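Local coordinates for protein aminotransferase AspB (Helicobacter pylori 26695, PDB 3EZS) that probably transfers amino groups between amino acids and keto acids as a pyridoxal-phosphate-dependent class I/II aminotransferase, at residues K324-N329 and E369-N374; R13-E18 and T334-Y339. All blocks are in the same frame, centred on the assembly; numbering follows the deposited sequence.

Contact 1 of 2, residues K324-N329 and E369-N374; sequences KTLYQN and ETYREN
Y371 reaches from helix 358-372 to helix 319-330 and touches T325, L326 and N329 there, plain helix-helix packing in which an aromatic side chain of the C-terminal helix lies against its neighbour. With CG anti to its own carbonyl carbon (chi1 -79°), the ring leaves the last turn of its helix directed at the facing one. Beyond CB and CG the two flanks of the ring part company: Y371 CD1 meets the methyl CD1 of L326, in the conformer given of two, whereas Y371 CD2 and CE2 pack on CG2 of T325, CE2 at 4.0 Å. All three neighbours approach the ring obliquely. Farther out, Y371 CE2 lies 3.8 Å from ND2 of N329, whose amide plane is tilted 19° from the ring, and Y371 OH comes to 3.2 Å from CB of N329. That hydroxyl is hydrogen-bonded to the carboxylate of E330, one residue farther along the same helix.

Within segment 369-374, R372 forms a salt bridge to E369, side-on: R372 NE and NH2 both donate to E369 OE1, NE at 2.9 Å. R372 also hydrogen-bonds to the carbonyls of P315 and K301. The closest CA atoms, those of L326 and Y371, are 7.7 Å apart. The chemistry implies a mostly van der Waals contact carried by one aromatic ring, with no hydrogen bond between the segments, the polar hold on helix 319-330 being Y371 OH to E330.

Contact 2 of 2, residues R13-E18 and T334-Y339; sequences RALLKE and TLPALY
The ring of Y339 has P336 CB over one face, 4.0 Å above the plane and displaced toward the rim, while L15 CD2 lies at the ring edge, near its plane. The first of these is a packing within segment 334-339; the second crosses to helix 8-16. L15 meets the tyrosine at about a right angle and brings several carbons against its hydroxyl: L15 CB and CD2 each lie 3.4 Å from Y339 OH. Having CG anti to the backbone N (chi1 -179°) extends the leucine toward the strand, and L15 CD2 also touches P336 CG at 3.9 Å.

Strand 335-336 is an outer strand of the small three-stranded antiparallel sheet, beside strand 349-353; backbone hydrogen bonds link L335 with R351 and, just past the strand, A337 with Y349. Where it ends, the chain turns into the 3-10 segment 337-339, with Y339 N bonded to P336 O at 3.2 Å, which brings the proline and tyrosine side chains together. The N-terminal helix 8-16 thus packs beside this sheet margin, and L12 and R11 from its preceding turn add to the cover on P336 and Y339. Despite its carbon neighbours the buried phenol has a polar partner, a hydrogen bond to the carboxylate of E320 on helix 319-330.

Both contacts involve the same region: helix 319-330 supplies one side of contact 1 and is followed in the chain by strand 335-336 of contact 2. Their centres lie about 14 Å apart and they touch directly, with K324 CD 3.4 Å from L15 CD1 and, in the conformer given, L326 CD2 against T334 CG2. Contact 2 is the more buried, two of its three touching residues being buried against one of four in contact 1, which is partly buried, its centre about 28 Å from the chain centre. Contact 1 joins helix to helix, contact 2 helix to sheet margin. Neither has a hydrogen bond between its segments; contact 1 centres on one tyrosine, contact 2 on one leucine meeting a proline and a tyrosine.

Contact 1 of 2, residues K324-N329 and E369-N374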
# COMPACT_ATOMS: atom_id res chain seq x y z
N LYS A 324 -12.53 -9.21 32.44
CA LYS A 324 -12.01 -8.49 33.62
C LYS A 324 -11.64 -9.44 34.72
O LYS A 324 -10.55 -9.34 35.27
CB LYS A 324 -13.02 -7.45 34.14
CG LYS A 324 -12.86 -6.03 33.56
CD LYS A 324 -14.17 -5.21 33.50
CE LYS A 324 -15.00 -5.18 34.77
NZ LYS A 324 -16.36 -4.58 34.53
N THR A 325 -12.57 -10.34 35.05
CA THR A 325 -12.35 -11.34 36.09
C THR A 325 -11.16 -12.24 35.79
O THR A 325 -10.31 -12.47 36.67
CB THR A 325 -13.61 -12.25 36.30
OG1 THR A 325 -14.72 -11.42 36.63
CG2 THR A 325 -13.39 -13.26 37.44
N LEU A 326 -11.08 -12.75 34.56
CA LEU A 326 -9.99 -13.64 34.20
C LEU A 326 -8.62 -12.94 34.25
O LEU A 326 -7.64 -13.51 34.71
CB LEU A 326 -10.26 -14.24 32.81
CG LEU A 326 -9.39 -15.40 32.34
CD1 LEU A 326 -9.59 -16.64 33.18
CD2 LEU A 326 -9.69 -15.69 30.89
N TYR A 327 -8.57 -11.70 33.78
CA TYR A 327 -7.33 -10.95 33.79
C TYR A 327 -6.89 -10.58 35.20
O TYR A 327 -5.71 -10.70 35.56
CB TYR A 327 -7.48 -9.70 32.94
CG TYR A 327 -6.22 -8.91 32.80
CD1 TYR A 327 -5.14 -9.43 32.09
CD2 TYR A 327 -6.12 -7.62 33.31
CE1 TYR A 327 -3.97 -8.70 31.93
CE2 TYR A 327 -4.95 -6.88 33.16
CZ TYR A 327 -3.88 -7.42 32.46
OH TYR A 327 -2.73 -6.70 32.29
N GLN A 328 -7.84 -10.10 36.00
CA GLN A 328 -7.60 -9.74 37.38
C GLN A 328 -7.03 -10.90 38.19
O GLN A 328 -6.04 -10.75 38.89
CB GLN A 328 -8.95 -9.31 37.98
CG GLN A 328 -9.04 -9.11 39.47
CD GLN A 328 -8.27 -7.93 39.96
OE1 GLN A 328 -8.87 -6.93 40.37
NE2 GLN A 328 -6.94 -8.01 39.91
N ASN A 329 -7.67 -12.05 38.09
CA ASN A 329 -7.31 -13.23 38.85
C ASN A 329 -6.23 -14.16 38.26
O ASN A 329 -5.47 -14.76 39.02
CB ASN A 329 -8.56 -14.08 39.07
CG ASN A 329 -9.58 -13.39 39.95
OD1 ASN A 329 -9.27 -12.91 41.03
ND2 ASN A 329 -10.82 -13.39 39.51
N GLU A 369 -11.94 -22.65 31.72
CA GLU A 369 -13.13 -23.49 31.90
C GLU A 369 -13.61 -23.48 33.35
O GLU A 369 -14.82 -23.41 33.57
CB GLU A 369 -12.89 -24.92 31.38
CG GLU A 369 -14.10 -25.90 31.53
CD GLU A 369 -15.33 -25.55 30.67
OE1 GLU A 369 -15.35 -24.51 30.00
OE2 GLU A 369 -16.30 -26.34 30.66
N THR A 370 -12.70 -23.51 34.32
CA THR A 370 -13.10 -23.46 35.74
C THR A 370 -13.88 -22.17 36.06
O THR A 370 -14.77 -22.19 36.89
CB THR A 370 -11.91 -23.58 36.73
OG1 THR A 370 -11.04 -22.45 36.58
CG2 THR A 370 -11.10 -24.89 36.53
N TYR A 371 -13.56 -21.05 35.41
CA TYR A 371 -14.31 -19.79 35.67
C TYR A 371 -15.68 -19.75 35.00
O TYR A 371 -16.58 -19.03 35.43
CB TYR A 371 -13.50 -18.57 35.21
CG TYR A 371 -12.44 -18.17 36.21
CD1 TYR A 371 -11.22 -18.82 36.24
CD2 TYR A 371 -12.67 -17.16 37.13
CE1 TYR A 371 -10.24 -18.46 37.17
CE2 TYR A 371 -11.71 -16.79 38.06
CZ TYR A 371 -10.50 -17.45 38.07
OH TYR A 371 -9.55 -17.09 38.98
N ARG A 372 -15.83 -20.56 33.97
CA ARG A 372 -17.02 -20.59 33.16
C ARG A 372 -18.01 -21.62 33.64
O ARG A 372 -19.21 -21.35 33.71
CB ARG A 372 -16.59 -20.92 31.73
CG ARG A 372 -17.54 -20.51 30.66
CD ARG A 372 -16.95 -20.81 29.30
NE ARG A 372 -16.94 -22.23 29.06
CZ ARG A 372 -17.89 -22.90 28.41
NH1 ARG A 372 -18.92 -22.28 27.86
NH2 ARG A 372 -17.78 -24.22 28.29
N GLU A 373 -17.51 -22.80 34.01
CA GLU A 373 -18.38 -23.91 34.40
C GLU A 373 -19.24 -23.62 35.62
O GLU A 373 -18.88 -22.78 36.47
CB GLU A 373 -17.57 -25.20 34.61
CG GLU A 373 -16.67 -25.21 35.86
CD GLU A 373 -15.67 -26.35 35.85
OE1 GLU A 373 -15.70 -27.17 34.91
OE2 GLU A 373 -14.83 -26.42 36.77
N ASN A 374 -20.38 -24.31 35.69
CA ASN A 374 -21.34 -24.19 36.79
C ASN A 374 -20.79 -24.67 38.15
O ASN A 374 -20.31 -25.80 38.27
CB ASN A 374 -22.63 -24.96 36.44

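Contact 2 of 2, residues R13-E18 and T334-Y339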
# COMPACT_ATOMS: atom_id res chain seq x y z
N ARG A 13 -7.72 -2.62 25.95
CA ARG A 13 -6.78 -1.89 26.80
C ARG A 13 -7.55 -1.02 27.78
O ARG A 13 -7.23 -1.01 28.98
CB ARG A 13 -5.84 -1.03 25.94
CG ARG A 13 -4.70 -0.33 26.70
CD ARG A 13 -3.68 0.24 25.69
NE ARG A 13 -4.31 1.20 24.77
CZ ARG A 13 -3.79 1.66 23.63
NH1 ARG A 13 -2.59 1.26 23.21
NH2 ARG A 13 -4.49 2.52 22.89
N ALA A 14 -8.59 -0.33 27.30
CA ALA A 14 -9.41 0.54 28.16
C ALA A 14 -10.14 -0.24 29.23
O ALA A 14 -10.22 0.20 30.38
CB ALA A 14 -10.43 1.33 27.33
N LEU A 15 -10.69 -1.40 28.86
CA LEU A 15 -11.41 -2.27 29.80
C LEU A 15 -10.52 -2.77 30.97
O LEU A 15 -10.96 -2.84 32.11
CB LEU A 15 -11.96 -3.48 29.06
CG LEU A 15 -12.77 -4.50 29.88
CD1 LEU A 15 -14.14 -3.94 30.36
CD2 LEU A 15 -12.94 -5.76 29.10
N LEU A 16 -9.28 -3.11 30.66
CA LEU A 16 -8.36 -3.69 31.65
C LEU A 16 -7.41 -2.70 32.34
O LEU A 16 -6.68 -3.09 33.25
CB LEU A 16 -7.55 -4.80 30.97
CG LEU A 16 -8.35 -5.89 30.24
CD1 LEU A 16 -7.40 -6.95 29.57
CD2 LEU A 16 -9.34 -6.56 31.19
N LYS A 17 -7.44 -1.43 31.93
CA LYS A 17 -6.55 -0.37 32.43
C LYS A 17 -6.51 -0.22 33.95
O LYS A 17 -5.45 -0.02 34.53
CB LYS A 17 -6.93 0.97 31.77
CG LYS A 17 -5.97 2.12 32.00
CD LYS A 17 -6.32 3.32 31.11
N GLU A 18 -7.65 -0.35 34.61
CA GLU A 18 -7.70 -0.23 36.06
C GLU A 18 -7.36 -1.52 36.82
O GLU A 18 -7.47 -1.54 38.06
CB GLU A 18 -9.08 0.28 36.49
CG GLU A 18 -9.45 1.63 35.87
CD GLU A 18 -10.82 2.15 36.29
OE1 GLU A 18 -11.50 1.48 37.11
OE2 GLU A 18 -11.21 3.24 35.80
N THR A 334 -8.34 -12.18 27.31
CA THR A 334 -9.32 -12.65 26.32
C THR A 334 -9.99 -11.42 25.71
O THR A 334 -9.95 -10.33 26.29
CB THR A 334 -10.35 -13.61 26.96
OG1 THR A 334 -11.20 -12.89 27.88
CG2 THR A 334 -9.64 -14.78 27.71
N LEU A 335 -10.61 -11.58 24.55
CA LEU A 335 -11.25 -10.48 23.82
C LEU A 335 -12.78 -10.58 23.88
O LEU A 335 -13.36 -11.52 23.31
CB LEU A 335 -10.81 -10.49 22.35
CG LEU A 335 -11.37 -9.42 21.40
CD1 LEU A 335 -10.95 -7.98 21.84
CD2 LEU A 335 -10.96 -9.68 19.94
N PRO A 336 -13.44 -9.64 24.57
CA PRO A 336 -14.90 -9.61 24.52
C PRO A 336 -15.36 -9.42 23.07
O PRO A 336 -14.87 -8.50 22.39
CB PRO A 336 -15.25 -8.38 25.36
CG PRO A 336 -14.12 -8.15 26.22
CD PRO A 336 -12.92 -8.57 25.44
N ALA A 337 -16.27 -10.29 22.61
CA ALA A 337 -16.75 -10.24 21.22
C ALA A 337 -17.57 -8.99 20.91
O ALA A 337 -17.77 -8.67 19.72
CB ALA A 337 -17.51 -11.51 20.85
N LEU A 338 -18.02 -8.29 21.95
CA LEU A 338 -18.76 -7.05 21.78
C LEU A 338 -17.94 -6.07 20.96
O LEU A 338 -18.47 -5.36 20.08
CB LEU A 338 -19.08 -6.46 23.15
CG LEU A 338 -20.05 -5.28 23.26
CD1 LEU A 338 -21.53 -5.74 23.08
CD2 LEU A 338 -19.83 -4.59 24.63
N TYR A 339 -16.62 -6.07 21.20
CA TYR A 339 -15.68 -5.19 20.53
C TYR A 339 -15.44 -5.51 19.06
O TYR A 339 -14.75 -4.76 18.38
CB TYR A 339 -14.33 -5.15 21.26
CG TYR A 339 -14.39 -4.82 22.74
CD1 TYR A 339 -15.43 -4.04 23.28
CD2 TYR A 339 -13.35 -5.19 23.58
CE1 TYR A 339 -15.46 -3.72 24.64
CE2 TYR A 339 -13.37 -4.85 24.94
CZ TYR A 339 -14.43 -4.13 25.46
OH TYR A 339 -14.46 -3.83 26.80